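Lysine-sensitive aspartokinase 3 (Escherichia coli, PDB 2J0W) catalyses the ATP-dependent phosphorylation of L-aspartate to 4-phospho-L-aspartate, the first step of lysine biosynthesis from aspartate, and is feedback-inhibited by lysine. Local coordinates at residues A[28-31]-A[32-35]; A[227-231]-A[232-236]; A[264-267]-A[268-271]; A[295-298]-A[299-302]; A[436-439]-A[440-443]. One frame throughout, in Å; residues are numbered along the deposited sequence.

Contact 1 of 5, residues A[28-31]-A[32-35]; sequences LSDA and NVRL
The type I beta turn from Asp-30 to Val-33, between helix 17-27 and strand 33-38 of the amino acid kinase fold, shows how an aspartate can hold a turn from within. Its carboxylate closes an Asx turn: the backbone N of Asn-32 donates to Asp-30 OD1 at 2.6 Å, with an angle of 149° at the hydrogen. Having CG anti to the backbone N (chi1 -175°) is what swings the carboxylate forward over the next peptide. The same oxygen rests 3.0 Å from CB of Asn-32, and the amide of Asn-32 stands at 59° to the carboxylate plane rather than stacking on it. On the inner side, Val-33 CG2 lies 3.9 Å from Asp-30 CB, beginning the buried face of the strand that runs beside strand 5-9. Arg-216 offers OD2 a long, weak ion pair. Replacing Asp-30 by alanine removes the acceptor and is likely to leave the N-H of Asn-32 without its mate, the turn being less firmly set. The short bond to a backbone donor is consistent with a carboxylate that fixes the turn locally, the long ion pair to Arg-216 probably offsetting its charge just in part.

Contact 2 of 5, residues A[227-231]-A[232-236]; sequences YTTDP and RVVSA. With ADP (adenosine-5'-diphosphate), chain D.
Asp-230, in the loop between strands 226-227 and 239-244, can be followed outward as a side chain that faces its own turn and the nucleotide at once. Its CB packs against Val-233 CG2 at 3.4 Å and also lies near C8 of the adenine. CG, anti to the backbone N (chi1 -165°), continues alongside C8. At the tip the two oxygens part company. OD1 turns its anti lone pair to the backbone N of Arg-232 at 2.7 Å, which closes an Asx turn, and it accepts a weak hydrogen bond from the ribose O2' of ADP; OD2 sits 3.1 Å from C8. The backbone carbonyl tightens the same turn, because Asp-230 O receives both Val-233 N at 2.8 Å and Val-234 N, the former from above the carbonyl plane.

Arg-232 runs extended from CG to NE past the ribose, where its NE makes a close approach to O2' of 2.5 Å; its NH2 donates to O3' at 3.2 Å while forming a salt bridge with Asp-222. Its guanidinium is turned 74° from the carboxylate of Asp-230. The adenine edge is read by the backbone of Tyr-227: N donates to N1 at 2.8 Å, and O accepts from N6. Pro-231 CG lies over one face of the tyrosine ring near its rim, 3.6 Å above the plane. Base recognition by backbone atoms, with the ribose met by an acid and an arginine, suggests that nucleotide binding depends on the loop's shape, and Asp-230 serves both tasks.

Contact 3 of 5, residues A[264-267]-A[268-271]; sequences LLPA and VRSD
With CG anti to its carbonyl carbon (chi1 -65°) and a bend at chi3 of -59°, the side chain of Arg-269 doubles back along helix 264-270 of the amino acid kinase fold and lays its guanidinium beside Leu-265 and Pro-266, about one turn earlier. CA of Pro-266 lies over the centre of the flat group, 4.1 Å above its plane. The two terminal nitrogens divide the neighbours: NH1 reaches to 3.7 Å from Leu-265 CB, while NH2 comes within 3.9 Å of Pro-266 CG. Closer to the backbone, Arg-269 CG rests 3.1 Å from Leu-265 O, a carbonyl that already takes the helical bond from Arg-269 N at 3.0 Å. Val-268 CG2 likewise packs over Leu-264 O, the acceptor of its own N. Ser-270 N to Pro-266 O continues this i to i+4 pattern of an alpha helix.

The polar end of the arginine is held from elsewhere, by a salt bridge from NH2 to Glu-210. Helix 200-211, which carries Glu-210, also receives Pro-266 against Tyr-203, Ala-206 and Leu-207. Around the helix, Leu-264 and Ala-267 pack on helix 245-253, and the chain then turns at Asp-271 toward strand 274-278 of the central sheet.

Contact 4 of 5, residues A[295-298]-A[299-302]; sequences NPPL and FRAL
This is a local apolar contact, with a proline laid over a guanidinium face beside it, at the point where the loop after strand 287-290 enters strand 299-313. Leu-298 and Phe-299 are consecutive, yet their side chains lie next to each other and point the same way, because the backbone turns at Leu-298 (psi -30°) instead of running on extended. The methine CG of Leu-298 comes over one face of the phenylalanine ring as a CH-pi contact, 4.2 Å from the centroid and 22° off the ring normal. Its CD2 reaches on to the ring's far end, 3.9 Å from Phe-299 CZ.

Arg-300 takes another course. Bent at chi2 (-85°), it brings its guanidinium back under Pro-297, whose CD sits over the centre of the group, 3.5 Å above the plane. NH2 extends to 4.1 Å from Pro-296 CA, and NE forms a salt bridge with Glu-247.

The phenylalanine ring also packs on Leu-447 and Phe-448 of helix 436-448 and on Leu-391 of strand 386-393. Were Phe-299 exchanged for alanine, Leu-298 would lose the ring it leans on and a gap would probably open toward that C-terminal helix. Early in the strand, Arg-300 and Ala-301 both face Ile-392 in a classic beta bulge, beyond which Leu-302 bonds through its backbone to Thr-228 and packs on Leu-443 of the same helix.

Contact 5 of 5, residues A[436-439]-A[440-443]; sequences AEQV and VQKL
Val-440 and Ala-436, one turn apart on helix 436-448, lie on the tight part of this contact: both are buried, and Val-440 CG2 rests 3.4 Å from Ala-436 O. With CG2 anti to the carbonyl carbon and beside its own backbone N, that methyl is directed back over the preceding turn, while the side chain faces the ADP loop at Thr-229 and Val-234. Val-439 and Leu-443, buried too, make an apolar contact, CG1 of the valine 4.2 Å from CD1 of the leucine. Four successive i to i+4 backbone bonds run beneath, among them Val-440 N to Ala-436 O at 3.2 Å and Leu-443 N to Val-439 O at 2.9 Å.

The helix belongs to the ACT region, and it lies against the antiparallel sheet in the way that ACT helices cover one face of theirs. Ala-436 meets Leu-304, and Leu-443 meets Leu-302 and Val-389, which are residues of strands 299-313 and 386-393. Val-439 is turned instead to Leu-410 and Phe-413 in a loop.

Across the helix the packing is thin. Gln-438 is exposed, its chain extended beyond CG, and it lies alongside Lys-442 with the two pointing the same way; Gln-438 OE1 and Lys-442 NZ are 3.7 Å apart. The aliphatic part of the lysine stays nearer the backbone, with CG 3.3 Å from Gln-438 O. The end of Glu-437 heads away from the following turn, toward Val-233 and Arg-306.

Contacts 1 and 4 are surface contacts; 2, 3 and 5 are partly buried. Contacts 1 and 4 both lie where a loop becomes a strand, but a carboxylate-to-backbone bond holds the first, and CH-pi and proline-guanidinium packing carry the second. Contacts 1 and 2 share the Asx turn; in contact 2 the acid also faces a nucleotide. Contacts 3 and 5 are stretches of about two helical turns with a buried and a more exposed side, one in the kinase fold and one in the ACT region. Contacts 2, 4 and 5 meet: Thr-229 OG1 probably hydrogen-bonds Leu-302 O at 3.1 Å, and Val-234 packs on Val-440, joining the ADP loop to the regulatory part. Contacts 1 and 3 touch none of the others.

Contact 1 of 5, residues A[28-31]-A[32-35]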
loop_
_atom_site.group_PDB
_atom_site.type_symbol
_atom_site.label_atom_id
_atom_site.label_comp_id
_atom_site.label_asym_id
_atom_site.label_seq_id
_atom_site.Cartn_x
_atom_site.Cartn_y
_atom_site.Cartn_z
ATOM N N LEU A 28 -12.469 5.532 -45.950
ATOM C CA LEU A 28 -12.352 5.081 -47.331
ATOM C C LEU A 28 -10.948 5.208 -47.903
ATOM O O LEU A 28 -10.778 5.284 -49.115
ATOM C CB LEU A 28 -13.345 5.852 -48.202
ATOM C CG LEU A 28 -14.765 5.731 -47.647
ATOM C CD1 LEU A 28 -15.738 6.530 -48.484
ATOM C CD2 LEU A 28 -15.150 4.273 -47.615
ATOM N N SER A 29 -9.953 5.239 -47.022
ATOM C CA SER A 29 -8.557 5.328 -47.432
ATOM C C SER A 29 -7.989 3.931 -47.215
ATOM O O SER A 29 -6.885 3.613 -47.660
ATOM C CB SER A 29 -7.796 6.338 -46.568
ATOM O OG SER A 29 -7.467 5.787 -45.303
ATOM N N ASP A 30 -8.767 3.107 -46.519
ATOM C CA ASP A 30 -8.399 1.726 -46.228
ATOM C C ASP A 30 -9.669 0.888 -46.393
ATOM O O ASP A 30 -10.675 1.143 -45.733
ATOM C CB ASP A 30 -7.868 1.610 -44.797
ATOM C CG ASP A 30 -7.349 0.219 -44.476
ATOM O OD1 ASP A 30 -8.049 -0.770 -44.799
ATOM O OD2 ASP A 30 -6.246 0.119 -43.890
ATOM N N ALA A 31 -9.627 -0.105 -47.273
ATOM C CA ALA A 31 -10.799 -0.935 -47.519
ATOM C C ALA A 31 -11.002 -2.031 -46.478
ATOM O O ALA A 31 -12.011 -2.742 -46.518
ATOM C CB ALA A 31 -10.729 -1.537 -48.924
ATOM N N ASN A 32 -10.050 -2.171 -45.552
ATOM C CA ASN A 32 -10.159 -3.175 -44.490
ATOM C C ASN A 32 -11.072 -2.665 -43.370
ATOM O O ASN A 32 -11.506 -3.429 -42.500
ATOM C CB ASN A 32 -8.781 -3.528 -43.907
ATOM C CG ASN A 32 -7.917 -4.321 -44.872
ATOM O OD1 ASN A 32 -8.355 -5.319 -45.459
ATOM N ND2 ASN A 32 -6.668 -3.897 -45.019
ATOM N N VAL A 33 -11.352 -1.366 -43.385
ATOM C CA VAL A 33 -12.241 -0.777 -42.392
ATOM C C VAL A 33 -13.647 -1.239 -42.759
ATOM O O VAL A 33 -14.226 -0.790 -43.751
ATOM C CB VAL A 33 -12.188 0.761 -42.429
ATOM C CG1 VAL A 33 -13.129 1.356 -41.381
ATOM C CG2 VAL A 33 -10.777 1.239 -42.164
ATOM N N ARG A 34 -14.176 -2.146 -41.951
ATOM C CA ARG A 34 -15.495 -2.708 -42.177
ATOM C C ARG A 34 -16.447 -2.291 -41.063
ATOM O O ARG A 34 -17.668 -2.326 -41.223
ATOM C CB ARG A 34 -15.384 -4.226 -42.230
ATOM C CG ARG A 34 -14.310 -4.704 -43.200
ATOM C CD ARG A 34 -14.923 -5.464 -44.350
ATOM N NE ARG A 34 -16.111 -4.790 -44.855
ATOM C CZ ARG A 34 -16.630 -5.004 -46.056
ATOM N NH1 ARG A 34 -16.059 -5.872 -46.884
ATOM N NH2 ARG A 34 -17.721 -4.352 -46.427
ATOM N N LEU A 35 -15.887 -1.917 -39.922
ATOM C CA LEU A 35 -16.709 -1.490 -38.801
ATOM C C LEU A 35 -16.269 -0.127 -38.293
ATOM O O LEU A 35 -15.086 0.100 -38.011
ATOM C CB LEU A 35 -16.637 -2.516 -37.666
ATOM C CG LEU A 35 -17.486 -2.266 -36.411
ATOM C CD1 LEU A 35 -18.969 -2.159 -36.742
ATOM C CD2 LEU A 35 -17.260 -3.406 -35.463
#

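Contact 2 of 5, residues A[227-231]-A[232-236]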
loop_
_atom_site.group_PDB
_atom_site.type_symbol
_atom_site.label_atom_id
_atom_site.label_comp_id
_atom_site.label_asym_id
_atom_site.label_seq_id
_atom_site.Cartn_x
_atom_site.Cartn_y
_atom_site.Cartn_z
ATOM N N TYR A 227 1.061 11.192 -26.630
ATOM C CA TYR A 227 2.243 11.976 -26.285
ATOM C C TYR A 227 2.844 11.605 -24.944
ATOM O O TYR A 227 2.301 10.777 -24.230
ATOM C CB TYR A 227 1.902 13.465 -26.283
ATOM C CG TYR A 227 1.710 14.026 -27.665
ATOM C CD1 TYR A 227 0.899 13.377 -28.586
ATOM C CD2 TYR A 227 2.355 15.195 -28.061
ATOM C CE1 TYR A 227 0.735 13.866 -29.867
ATOM C CE2 TYR A 227 2.195 15.697 -29.347
ATOM C CZ TYR A 227 1.382 15.023 -30.245
ATOM O OH TYR A 227 1.215 15.493 -31.525
ATOM N N THR A 228 3.967 12.228 -24.604
ATOM C CA THR A 228 4.636 11.965 -23.337
ATOM C C THR A 228 3.880 12.596 -22.171
ATOM O O THR A 228 4.326 12.559 -21.027
ATOM C CB THR A 228 6.074 12.508 -23.341
ATOM O OG1 THR A 228 6.051 13.919 -23.596
ATOM C CG2 THR A 228 6.906 11.792 -24.403
ATOM N N THR A 229 2.739 13.192 -22.478
ATOM C CA THR A 229 1.893 13.799 -21.467
ATOM C C THR A 229 0.864 14.658 -22.185
ATOM O O THR A 229 1.052 15.020 -23.342
ATOM C CB THR A 229 2.702 14.656 -20.482
ATOM O OG1 THR A 229 1.947 14.841 -19.282
ATOM C CG2 THR A 229 3.005 15.994 -21.079
ATOM N N ASP A 230 -0.228 14.971 -21.499
ATOM C CA ASP A 230 -1.289 15.769 -22.081
ATOM C C ASP A 230 -0.718 17.036 -22.726
ATOM O O ASP A 230 -0.149 17.900 -22.045
ATOM C CB ASP A 230 -2.312 16.146 -21.000
ATOM C CG ASP A 230 -3.615 16.668 -21.582
ATOM O OD1 ASP A 230 -3.570 17.510 -22.502
ATOM O OD2 ASP A 230 -4.691 16.243 -21.111
ATOM N N PRO A 231 -0.863 17.160 -24.058
ATOM C CA PRO A 231 -0.367 18.324 -24.794
ATOM C C PRO A 231 -0.996 19.593 -24.276
ATOM O O PRO A 231 -0.450 20.677 -24.441
ATOM C CB PRO A 231 -0.789 18.024 -26.231
ATOM C CG PRO A 231 -0.665 16.552 -26.287
ATOM C CD PRO A 231 -1.368 16.153 -25.003
ATOM N N ARG A 232 -2.146 19.453 -23.632
ATOM C CA ARG A 232 -2.842 20.616 -23.108
ATOM C C ARG A 232 -2.226 21.118 -21.833
ATOM O O ARG A 232 -2.639 22.156 -21.320
ATOM C CB ARG A 232 -4.309 20.303 -22.863
ATOM C CG ARG A 232 -4.979 19.665 -24.028
ATOM C CD ARG A 232 -6.468 19.587 -23.839
ATOM N NE ARG A 232 -7.075 18.955 -25.002
ATOM C CZ ARG A 232 -8.371 18.978 -25.277
ATOM N NH1 ARG A 232 -9.206 19.608 -24.464
ATOM N NH2 ARG A 232 -8.826 18.371 -26.365
ATOM N N VAL A 233 -1.264 20.363 -21.306
ATOM C CA VAL A 233 -0.570 20.773 -20.086
ATOM C C VAL A 233 0.901 21.059 -20.379
ATOM O O VAL A 233 1.489 21.983 -19.818
ATOM C CB VAL A 233 -0.604 19.696 -18.990
ATOM C CG1 VAL A 233 -0.463 20.368 -17.613
ATOM C CG2 VAL A 233 -1.866 18.861 -19.076
ATOM N N VAL A 234 1.480 20.244 -21.257
ATOM C CA VAL A 234 2.870 20.393 -21.654
ATOM C C VAL A 234 2.923 20.635 -23.152
ATOM O O VAL A 234 2.812 19.709 -23.954
ATOM C CB VAL A 234 3.696 19.130 -21.287
ATOM C CG1 VAL A 234 5.176 19.304 -21.652
ATOM C CG2 VAL A 234 3.553 18.866 -19.805
ATOM N N SER A 235 3.059 21.909 -23.500
ATOM C CA SER A 235 3.134 22.358 -24.885
ATOM C C SER A 235 4.278 21.606 -25.575
ATOM O O SER A 235 4.146 21.093 -26.690
ATOM C CB SER A 235 3.403 23.866 -24.911
ATOM O OG SER A 235 2.758 24.506 -23.821
ATOM N N ALA A 236 5.402 21.536 -24.873
ATOM C CA ALA A 236 6.589 20.864 -25.369
ATOM C C ALA A 236 6.471 19.349 -25.317
ATOM O O ALA A 236 7.480 18.646 -25.400
ATOM C CB ALA A 236 7.790 21.307 -24.571
HETATM P PB ADP D . -12.071 11.594 -28.238
HETATM O O1B ADP D . -11.386 11.466 -29.545
HETATM O O2B ADP D . -13.489 12.090 -28.381
HETATM O O3B ADP D . -12.038 10.249 -27.438
HETATM P PA ADP D . -10.946 12.930 -25.912
HETATM O O1A ADP D . -11.089 14.359 -25.542
HETATM O O2A ADP D . -11.756 11.957 -25.116
HETATM O O3A ADP D . -11.277 12.722 -27.438
HETATM O "O5'" ADP D . -9.357 12.708 -25.746
HETATM C "C5'" ADP D . -8.265 13.257 -26.549
HETATM C "C4'" ADP D . -7.458 14.159 -25.632
HETATM O "O4'" ADP D . -6.873 13.560 -24.439
HETATM C "C3'" ADP D . -6.295 14.922 -26.210
HETATM O "O3'" ADP D . -6.926 15.898 -27.070
HETATM C "C2'" ADP D . -5.655 15.461 -24.948
HETATM O "O2'" ADP D . -6.306 16.636 -24.496
HETATM C "C1'" ADP D . -5.812 14.365 -23.956
HETATM N N9 ADP D . -4.525 13.611 -23.574
HETATM C C8 ADP D . -4.202 13.408 -22.279
HETATM N N7 ADP D . -3.077 12.754 -22.075
HETATM C C5 ADP D . -2.641 12.502 -23.318
HETATM C C6 ADP D . -1.448 11.820 -23.763
HETATM N N6 ADP D . -0.574 11.294 -22.976
HETATM N N1 ADP D . -1.303 11.747 -25.161
HETATM C C2 ADP D . -2.233 12.303 -26.057
HETATM N N3 ADP D . -3.356 12.950 -25.633
HETATM C C4 ADP D . -3.515 13.027 -24.289
#

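Contact 3 of 5, residues A[264-267]-A[268-271]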
loop_
_atom_site.group_PDB
_atom_site.type_symbol
_atom_site.label_atom_id
_atom_site.label_comp_id
_atom_site.label_asym_id
_atom_site.label_seq_id
_atom_site.Cartn_x
_atom_site.Cartn_y
_atom_site.Cartn_z
ATOM N N LEU A 264 -7.608 -1.127 -23.618
ATOM C CA LEU A 264 -6.591 -2.159 -23.812
ATOM C C LEU A 264 -6.847 -3.552 -23.223
ATOM O O LEU A 264 -6.156 -4.510 -23.590
ATOM C CB LEU A 264 -5.233 -1.618 -23.334
ATOM C CG LEU A 264 -4.835 -0.286 -24.016
ATOM C CD1 LEU A 264 -3.568 0.318 -23.397
ATOM C CD2 LEU A 264 -4.649 -0.532 -25.506
ATOM N N LEU A 265 -7.825 -3.692 -22.329
ATOM C CA LEU A 265 -8.097 -5.016 -21.783
ATOM C C LEU A 265 -8.357 -5.991 -22.923
ATOM O O LEU A 265 -7.769 -7.065 -22.973
ATOM C CB LEU A 265 -9.303 -5.001 -20.849
ATOM C CG LEU A 265 -9.095 -4.435 -19.447
ATOM C CD1 LEU A 265 -10.423 -4.533 -18.667
ATOM C CD2 LEU A 265 -7.963 -5.200 -18.740
ATOM N N PRO A 266 -9.266 -5.643 -23.843
ATOM C CA PRO A 266 -9.495 -6.589 -24.937
ATOM C C PRO A 266 -8.249 -6.660 -25.813
ATOM O O PRO A 266 -7.907 -7.719 -26.337
ATOM C CB PRO A 266 -10.696 -5.987 -25.676
ATOM C CG PRO A 266 -11.439 -5.277 -24.583
ATOM C CD PRO A 266 -10.319 -4.611 -23.816
ATOM N N ALA A 267 -7.572 -5.526 -25.961
ATOM C CA ALA A 267 -6.361 -5.454 -26.777
ATOM C C ALA A 267 -5.361 -6.517 -26.342
ATOM O O ALA A 267 -4.865 -7.289 -27.161
ATOM C CB ALA A 267 -5.734 -4.071 -26.661
ATOM N N VAL A 268 -5.075 -6.542 -25.045
ATOM C CA VAL A 268 -4.149 -7.500 -24.466
ATOM C C VAL A 268 -4.683 -8.920 -24.592
ATOM O O VAL A 268 -3.948 -9.836 -24.956
ATOM C CB VAL A 268 -3.908 -7.209 -22.968
ATOM C CG1 VAL A 268 -3.092 -8.326 -22.341
ATOM C CG2 VAL A 268 -3.190 -5.886 -22.809
ATOM N N ARG A 269 -5.961 -9.105 -24.293
ATOM C CA ARG A 269 -6.559 -10.428 -24.366
ATOM C C ARG A 269 -6.544 -11.081 -25.740
ATOM O O ARG A 269 -6.597 -12.307 -25.832
ATOM C CB ARG A 269 -7.994 -10.390 -23.851
ATOM C CG ARG A 269 -8.105 -10.045 -22.380
ATOM C CD ARG A 269 -9.379 -10.626 -21.833
ATOM N NE ARG A 269 -10.572 -10.130 -22.518
ATOM C CZ ARG A 269 -11.247 -9.044 -22.147
ATOM N NH1 ARG A 269 -10.848 -8.331 -21.096
ATOM N NH2 ARG A 269 -12.334 -8.688 -22.817
ATOM N N SER A 270 -6.480 -10.278 -26.804
ATOM C CA SER A 270 -6.465 -10.815 -28.167
ATOM C C SER A 270 -5.336 -10.292 -29.051
ATOM O O SER A 270 -5.323 -10.519 -30.267
ATOM C CB SER A 270 -7.809 -10.564 -28.851
ATOM O OG SER A 270 -8.791 -11.469 -28.372
ATOM N N ASP A 271 -4.389 -9.593 -28.441
ATOM C CA ASP A 271 -3.237 -9.061 -29.159
ATOM C C ASP A 271 -3.630 -8.242 -30.390
ATOM O O ASP A 271 -3.039 -8.391 -31.465
ATOM C CB ASP A 271 -2.314 -10.219 -29.556
ATOM C CG ASP A 271 -0.891 -9.770 -29.816
ATOM O OD1 ASP A 271 -0.509 -9.630 -30.999
ATOM O OD2 ASP A 271 -0.153 -9.546 -28.830
#

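Contact 4 of 5, residues A[295-298]-A[299-302]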
loop_
_atom_site.group_PDB
_atom_site.type_symbol
_atom_site.label_atom_id
_atom_site.label_comp_id
_atom_site.label_asym_id
_atom_site.label_seq_id
_atom_site.Cartn_x
_atom_site.Cartn_y
_atom_site.Cartn_z
ATOM N N ASN A 295 13.503 -1.044 -27.714
ATOM C CA ASN A 295 14.297 -0.911 -26.502
ATOM C C ASN A 295 13.619 0.199 -25.727
ATOM O O ASN A 295 14.045 1.350 -25.760
ATOM C CB ASN A 295 15.745 -0.536 -26.827
ATOM C CG ASN A 295 16.442 -1.589 -27.673
ATOM O OD1 ASN A 295 16.422 -2.779 -27.351
ATOM N ND2 ASN A 295 17.070 -1.152 -28.758
ATOM N N PRO A 296 12.524 -0.141 -25.036
ATOM C CA PRO A 296 11.680 0.732 -24.215
ATOM C C PRO A 296 12.441 1.658 -23.281
ATOM O O PRO A 296 13.264 1.213 -22.494
ATOM C CB PRO A 296 10.814 -0.260 -23.445
ATOM C CG PRO A 296 10.651 -1.375 -24.424
ATOM C CD PRO A 296 12.047 -1.534 -24.966
ATOM N N PRO A 297 12.163 2.964 -23.345
ATOM C CA PRO A 297 12.844 3.931 -22.477
ATOM C C PRO A 297 12.668 3.602 -21.005
ATOM O O PRO A 297 11.982 2.647 -20.642
ATOM C CB PRO A 297 12.171 5.253 -22.832
ATOM C CG PRO A 297 11.815 5.069 -24.271
ATOM C CD PRO A 297 11.276 3.650 -24.299
ATOM N N LEU A 298 13.294 4.405 -20.157
ATOM C CA LEU A 298 13.184 4.206 -18.728
ATOM C C LEU A 298 12.001 5.053 -18.309
ATOM O O LEU A 298 11.293 4.728 -17.361
ATOM C CB LEU A 298 14.451 4.678 -18.014
ATOM C CG LEU A 298 14.489 4.388 -16.511
ATOM C CD1 LEU A 298 14.482 2.881 -16.279
ATOM C CD2 LEU A 298 15.724 5.019 -15.896
ATOM N N PHE A 299 11.789 6.139 -19.045
ATOM C CA PHE A 299 10.682 7.048 -18.774
ATOM C C PHE A 299 9.935 7.356 -20.064
ATOM O O PHE A 299 10.464 8.062 -20.919
ATOM C CB PHE A 299 11.194 8.367 -18.187
ATOM C CG PHE A 299 12.029 8.210 -16.944
ATOM C CD1 PHE A 299 11.691 7.281 -15.969
ATOM C CD2 PHE A 299 13.125 9.039 -16.725
ATOM C CE1 PHE A 299 12.424 7.178 -14.791
ATOM C CE2 PHE A 299 13.868 8.950 -15.552
ATOM C CZ PHE A 299 13.516 8.014 -14.580
ATOM N N ARG A 300 8.715 6.838 -20.211
ATOM C CA ARG A 300 7.934 7.106 -21.417
ATOM C C ARG A 300 7.172 8.402 -21.283
ATOM O O ARG A 300 7.261 9.270 -22.145
ATOM C CB ARG A 300 6.913 6.005 -21.693
ATOM C CG ARG A 300 7.452 4.758 -22.345
ATOM C CD ARG A 300 7.533 4.835 -23.863
ATOM N NE ARG A 300 7.760 3.490 -24.385
ATOM C CZ ARG A 300 8.023 3.183 -25.652
ATOM N NH1 ARG A 300 8.103 4.134 -26.572
ATOM N NH2 ARG A 300 8.204 1.912 -25.994
ATOM N N ALA A 301 6.422 8.531 -20.195
ATOM C CA ALA A 301 5.617 9.723 -20.009
ATOM C C ALA A 301 5.123 9.949 -18.597
ATOM O O ALA A 301 5.417 9.192 -17.682
ATOM C CB ALA A 301 4.435 9.668 -20.949
ATOM N N LEU A 302 4.360 11.022 -18.449
ATOM C CA LEU A 302 3.763 11.401 -17.184
ATOM C C LEU A 302 2.262 11.471 -17.434
ATOM O O LEU A 302 1.822 11.871 -18.511
ATOM C CB LEU A 302 4.277 12.768 -16.742
ATOM C CG LEU A 302 5.793 12.884 -16.575
ATOM C CD1 LEU A 302 6.158 14.332 -16.321
ATOM C CD2 LEU A 302 6.261 11.994 -15.427
#

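Contact 5 of 5, residues A[436-439]-A[440-443]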
loop_
_atom_site.group_PDB
_atom_site.type_symbol
_atom_site.label_atom_id
_atom_site.label_comp_id
_atom_site.label_asym_id
_atom_site.label_seq_id
_atom_site.Cartn_x
_atom_site.Cartn_y
_atom_site.Cartn_z
ATOM N N ALA A 436 -0.879 20.849 -9.293
ATOM C CA ALA A 436 -0.850 19.730 -10.226
ATOM C C ALA A 436 -0.091 19.918 -11.544
ATOM O O ALA A 436 0.909 19.243 -11.794
ATOM C CB ALA A 436 -2.274 19.276 -10.515
ATOM N N GLU A 437 -0.561 20.822 -12.395
ATOM C CA GLU A 437 0.088 21.021 -13.685
ATOM C C GLU A 437 1.522 21.547 -13.631
ATOM O O GLU A 437 2.375 21.082 -14.396
ATOM C CB GLU A 437 -0.777 21.918 -14.573
ATOM C CG GLU A 437 -2.147 21.331 -14.849
ATOM C CD GLU A 437 -2.927 22.106 -15.883
ATOM O OE1 GLU A 437 -2.907 23.355 -15.837
ATOM O OE2 GLU A 437 -3.576 21.468 -16.736
ATOM N N GLN A 438 1.801 22.500 -12.741
ATOM C CA GLN A 438 3.158 23.033 -12.638
ATOM C C GLN A 438 4.146 21.887 -12.352
ATOM O O GLN A 438 5.301 21.914 -12.795
ATOM C CB GLN A 438 3.251 24.099 -11.540
ATOM C CG GLN A 438 4.580 24.841 -11.565
ATOM C CD GLN A 438 4.810 25.725 -10.348
ATOM O OE1 GLN A 438 5.867 26.342 -10.207
ATOM N NE2 GLN A 438 3.827 25.782 -9.462
ATOM N N VAL A 439 3.686 20.878 -11.618
ATOM C CA VAL A 439 4.515 19.726 -11.313
ATOM C C VAL A 439 4.745 18.932 -12.599
ATOM O O VAL A 439 5.878 18.608 -12.945
ATOM C CB VAL A 439 3.836 18.821 -10.259
ATOM C CG1 VAL A 439 4.593 17.504 -10.115
ATOM C CG2 VAL A 439 3.786 19.542 -8.923
ATOM N N VAL A 440 3.665 18.628 -13.310
ATOM C CA VAL A 440 3.763 17.873 -14.554
ATOM C C VAL A 440 4.752 18.529 -15.506
ATOM O O VAL A 440 5.512 17.859 -16.212
ATOM C CB VAL A 440 2.405 17.792 -15.244
ATOM C CG1 VAL A 440 2.526 17.049 -16.560
ATOM C CG2 VAL A 440 1.427 17.106 -14.322
ATOM N N GLN A 441 4.730 19.855 -15.514
ATOM C CA GLN A 441 5.615 20.624 -16.368
ATOM C C GLN A 441 7.046 20.500 -15.859
ATOM O O GLN A 441 7.942 20.097 -16.603
ATOM C CB GLN A 441 5.169 22.089 -16.378
ATOM C CG GLN A 441 3.861 22.332 -17.132
ATOM C CD GLN A 441 3.094 23.540 -16.616
ATOM O OE1 GLN A 441 2.087 23.939 -17.197
ATOM N NE2 GLN A 441 3.562 24.122 -15.513
ATOM N N LYS A 442 7.259 20.818 -14.587
ATOM C CA LYS A 442 8.597 20.724 -14.041
ATOM C C LYS A 442 9.248 19.377 -14.316
ATOM O O LYS A 442 10.397 19.336 -14.749
ATOM C CB LYS A 442 8.590 21.008 -12.545
ATOM C CG LYS A 442 8.449 22.484 -12.211
ATOM C CD LYS A 442 9.574 23.311 -12.837
ATOM C CE LYS A 442 9.399 24.796 -12.536
ATOM N NZ LYS A 442 9.223 25.053 -11.071
ATOM N N LEU A 443 8.526 18.284 -14.080
ATOM C CA LEU A 443 9.068 16.941 -14.317
ATOM C C LEU A 443 9.438 16.720 -15.770
ATOM O O LEU A 443 10.595 16.487 -16.114
ATOM C CB LEU A 443 8.053 15.871 -13.926
ATOM C CG LEU A 443 7.649 15.709 -12.467
ATOM C CD1 LEU A 443 6.645 14.580 -12.392
ATOM C CD2 LEU A 443 8.860 15.401 -11.603
#